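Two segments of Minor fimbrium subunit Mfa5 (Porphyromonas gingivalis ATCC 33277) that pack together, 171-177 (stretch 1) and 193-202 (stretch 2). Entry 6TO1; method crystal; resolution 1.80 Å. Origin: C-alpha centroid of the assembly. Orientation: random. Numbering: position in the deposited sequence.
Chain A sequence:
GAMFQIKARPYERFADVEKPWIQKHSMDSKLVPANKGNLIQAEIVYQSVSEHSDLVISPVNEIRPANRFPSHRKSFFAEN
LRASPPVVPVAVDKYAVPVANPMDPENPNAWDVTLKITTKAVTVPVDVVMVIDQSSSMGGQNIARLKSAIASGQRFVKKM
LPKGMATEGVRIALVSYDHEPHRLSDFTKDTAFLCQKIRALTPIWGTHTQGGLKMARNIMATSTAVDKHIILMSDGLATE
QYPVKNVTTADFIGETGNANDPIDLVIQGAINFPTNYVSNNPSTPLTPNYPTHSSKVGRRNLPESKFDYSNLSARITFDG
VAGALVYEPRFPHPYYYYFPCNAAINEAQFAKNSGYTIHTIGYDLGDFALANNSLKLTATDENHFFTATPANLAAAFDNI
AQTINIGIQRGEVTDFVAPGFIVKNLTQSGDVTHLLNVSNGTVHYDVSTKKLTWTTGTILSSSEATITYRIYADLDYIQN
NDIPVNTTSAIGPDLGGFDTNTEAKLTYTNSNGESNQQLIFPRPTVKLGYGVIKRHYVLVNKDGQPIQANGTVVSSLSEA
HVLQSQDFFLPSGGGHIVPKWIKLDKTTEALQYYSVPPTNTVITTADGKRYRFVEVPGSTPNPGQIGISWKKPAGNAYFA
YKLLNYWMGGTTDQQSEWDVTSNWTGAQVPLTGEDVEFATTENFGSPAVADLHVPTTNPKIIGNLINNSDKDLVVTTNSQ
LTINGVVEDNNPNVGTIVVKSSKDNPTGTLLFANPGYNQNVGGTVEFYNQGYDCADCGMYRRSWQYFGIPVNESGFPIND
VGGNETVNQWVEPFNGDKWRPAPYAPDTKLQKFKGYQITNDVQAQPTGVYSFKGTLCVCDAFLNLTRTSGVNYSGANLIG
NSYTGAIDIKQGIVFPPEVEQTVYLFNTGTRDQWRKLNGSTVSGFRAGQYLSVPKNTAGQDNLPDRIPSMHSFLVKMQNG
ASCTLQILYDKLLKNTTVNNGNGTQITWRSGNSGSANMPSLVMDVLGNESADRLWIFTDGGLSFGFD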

# COMPACT_ATOMS: atom_id res chain seq x y z
N ARG A 171 -7.08 11.79 14.88
CA ARG A 171 -7.96 12.54 15.77
C ARG A 171 -7.15 13.09 16.95
O ARG A 171 -6.14 12.51 17.35
CB ARG A 171 -9.12 11.69 16.33
CG ARG A 171 -10.06 11.10 15.28
CD ARG A 171 -11.21 10.34 15.93
NE ARG A 171 -10.74 9.33 16.87
CZ ARG A 171 -11.54 8.71 17.74
NH1 ARG A 171 -12.84 8.99 17.76
NH2 ARG A 171 -11.06 7.83 18.59
N ILE A 172 -7.61 14.20 17.51
CA ILE A 172 -6.94 14.85 18.63
C ILE A 172 -7.97 15.12 19.72
O ILE A 172 -9.04 15.65 19.44
CB ILE A 172 -6.26 16.17 18.22
CG1 ILE A 172 -5.18 15.96 17.16
CG2 ILE A 172 -5.57 16.80 19.44
CD1 ILE A 172 -4.59 17.27 16.64
N ALA A 173 -7.63 14.75 20.95
CA ALA A 173 -8.36 15.12 22.15
C ALA A 173 -7.49 16.07 22.98
O ALA A 173 -6.27 16.18 22.77
CB ALA A 173 -8.74 13.90 22.98
N LEU A 174 -8.14 16.80 23.89
CA LEU A 174 -7.47 17.89 24.58
C LEU A 174 -7.82 17.92 26.05
O LEU A 174 -9.00 17.94 26.43
CB LEU A 174 -7.83 19.23 23.92
CG LEU A 174 -7.14 20.45 24.52
CD1 LEU A 174 -5.62 20.40 24.32
CD2 LEU A 174 -7.76 21.73 23.91
N VAL A 175 -6.76 17.92 26.87
CA VAL A 175 -6.83 18.03 28.32
C VAL A 175 -5.99 19.24 28.76
O VAL A 175 -4.88 19.47 28.27
CB VAL A 175 -6.28 16.75 28.99
CG1 VAL A 175 -6.22 16.94 30.51
CG2 VAL A 175 -7.13 15.53 28.65
N SER A 176 -6.51 20.01 29.71
CA SER A 176 -5.69 20.99 30.42
C SER A 176 -5.70 20.61 31.89
O SER A 176 -6.54 19.81 32.34
CB SER A 176 -6.20 22.42 30.23
OG SER A 176 -7.43 22.61 30.91
N TYR A 177 -4.75 21.15 32.65
CA TYR A 177 -4.79 20.87 34.06
C TYR A 177 -4.12 21.98 34.85
O TYR A 177 -3.20 22.67 34.39
CB TYR A 177 -4.13 19.52 34.41
CG TYR A 177 -2.64 19.46 34.20
CD1 TYR A 177 -1.76 19.72 35.24
CD2 TYR A 177 -2.10 19.13 32.97
CE1 TYR A 177 -0.40 19.66 35.05
CE2 TYR A 177 -0.75 19.07 32.78
CZ TYR A 177 0.10 19.33 33.83
OH TYR A 177 1.47 19.25 33.63
N PHE A 193 -12.41 24.24 16.84
CA PHE A 193 -12.83 23.97 18.20
C PHE A 193 -11.62 23.75 19.10
O PHE A 193 -11.53 24.33 20.18
CB PHE A 193 -13.75 22.75 18.21
CG PHE A 193 -14.32 22.43 19.56
CD1 PHE A 193 -15.42 23.10 20.05
CD2 PHE A 193 -13.71 21.47 20.36
CE1 PHE A 193 -15.91 22.81 21.30
CE2 PHE A 193 -14.19 21.18 21.60
CZ PHE A 193 -15.31 21.84 22.08
N LEU A 194 -10.69 22.90 18.68
CA LEU A 194 -9.52 22.62 19.50
C LEU A 194 -8.72 23.89 19.76
O LEU A 194 -8.30 24.16 20.89
CB LEU A 194 -8.66 21.56 18.81
CG LEU A 194 -9.19 20.12 18.78
CD1 LEU A 194 -8.37 19.33 17.75
CD2 LEU A 194 -9.14 19.48 20.16
N CYS A 195 -8.52 24.71 18.72
CA CYS A 195 -7.67 25.88 18.89
C CYS A 195 -8.34 26.91 19.78
O CYS A 195 -7.66 27.62 20.52
CB CYS A 195 -7.31 26.48 17.53
SG CYS A 195 -6.11 25.46 16.60
N GLN A 196 -9.67 26.99 19.73
CA GLN A 196 -10.39 27.90 20.61
C GLN A 196 -10.21 27.50 22.07
O GLN A 196 -10.02 28.35 22.94
CB GLN A 196 -11.86 27.92 20.19
CG GLN A 196 -12.66 29.05 20.77
CD GLN A 196 -13.00 28.81 22.22
OE1 GLN A 196 -13.51 27.75 22.58
NE2 GLN A 196 -12.70 29.79 23.08
N LYS A 197 -10.25 26.19 22.36
CA LYS A 197 -10.04 25.76 23.73
C LYS A 197 -8.62 26.05 24.20
O LYS A 197 -8.41 26.41 25.37
CB LYS A 197 -10.36 24.28 23.86
CG LYS A 197 -11.81 23.93 23.59
CD LYS A 197 -12.71 24.53 24.64
CE LYS A 197 -14.16 24.08 24.45
NZ LYS A 197 -15.04 24.73 25.46
N ILE A 198 -7.64 25.89 23.31
CA ILE A 198 -6.25 26.18 23.67
C ILE A 198 -6.08 27.67 23.96
O ILE A 198 -5.38 28.06 24.90
CB ILE A 198 -5.31 25.70 22.56
CG1 ILE A 198 -5.40 24.18 22.41
CG2 ILE A 198 -3.90 26.18 22.82
CD1 ILE A 198 -4.62 23.64 21.25
N ARG A 199 -6.72 28.53 23.15
CA ARG A 199 -6.61 29.97 23.37
C ARG A 199 -7.26 30.39 24.68
O ARG A 199 -6.91 31.46 25.20
CB ARG A 199 -7.25 30.75 22.21
CG ARG A 199 -6.40 30.74 20.97
CD ARG A 199 -6.86 31.78 19.95
NE ARG A 199 -8.26 31.59 19.65
CZ ARG A 199 -8.70 30.82 18.66
NH1 ARG A 199 -7.85 30.19 17.87
NH2 ARG A 199 -10.01 30.70 18.46
N ALA A 200 -8.14 29.58 25.25
CA ALA A 200 -8.81 29.96 26.49
C ALA A 200 -8.08 29.48 27.75
O ALA A 200 -8.62 29.64 28.85
CB ALA A 200 -10.24 29.43 26.52
N LEU A 201 -6.90 28.87 27.61
CA LEU A 201 -6.13 28.45 28.77
C LEU A 201 -5.79 29.66 29.63
O LEU A 201 -5.48 30.74 29.12
CB LEU A 201 -4.83 27.77 28.33
CG LEU A 201 -4.92 26.47 27.54
CD1 LEU A 201 -3.48 26.06 27.15
CD2 LEU A 201 -5.60 25.36 28.31
N THR A 202 -5.80 29.46 30.95
CA THR A 202 -5.57 30.54 31.87
C THR A 202 -4.88 30.00 33.12
O THR A 202 -5.19 28.88 33.54
CB THR A 202 -6.91 31.19 32.23
OG1 THR A 202 -6.70 32.44 32.90
CG2 THR A 202 -7.70 30.27 33.12

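No hydrogen bond crosses between the strand 171-177 and the helix 193-199, so the contact rests on apolar packing. The two axes run nearly parallel, 16° apart in their N-to-C directions, and approach to 9.6 Å, a spacing that leaves room for one layer of interleaved side chains. Together the stretches bury 292 Å² against each other.

Strand alternation selects the strand's share of that layer. The CA-to-CB bonds of Ile-172, Leu-174 and Ser-176 point toward the helical stretch, whereas those of Ala-173, Val-175 and Tyr-177 point away.

The apolar contacts centre on Leu-174, which has the largest covered area, 84 Å². With chi1 t and chi2 p, it brings CD2 to 3.7 Å from Ile-198 CG1 and 3.6 Å from Lys-197 CB, while its CB lies 4.0 Å from Leu-194 CD2. Leu-194, with 76 Å² covered, also reaches Ile-172: its CD1 sits 3.8 Å from Ile-172 CB. The two methyls of this leucine thus contact successive inward-facing strand residues, a use to which a branched side chain is well suited. Ile-198 leaves its backbone sideways, but the end of its side chain comes nearer the strand.

Contacts involving polar residues are made through carbon. Lys-197 starts toward the strand and then leads away, so its aliphatic base packs on Leu-174 while NZ stays clear of the apolar layer. Beyond the helix, the end of the Leu-201 side chain comes nearer the strand and places Leu-201 CD2 3.6 Å from Ser-176 CB, so the serine meets the leucine through its carbon; the CA atoms of Ser-176 and Leu-201 are 7.7 Å apart.

Backbone hydrogen bonds within the second stretch support this arrangement. Ile-198 N to Leu-194 O, at 3.0 Å, links two packing residues one turn apart, and Leu-201 N to Ile-198 O, at 3.2 Å, ties the following turn to the helix.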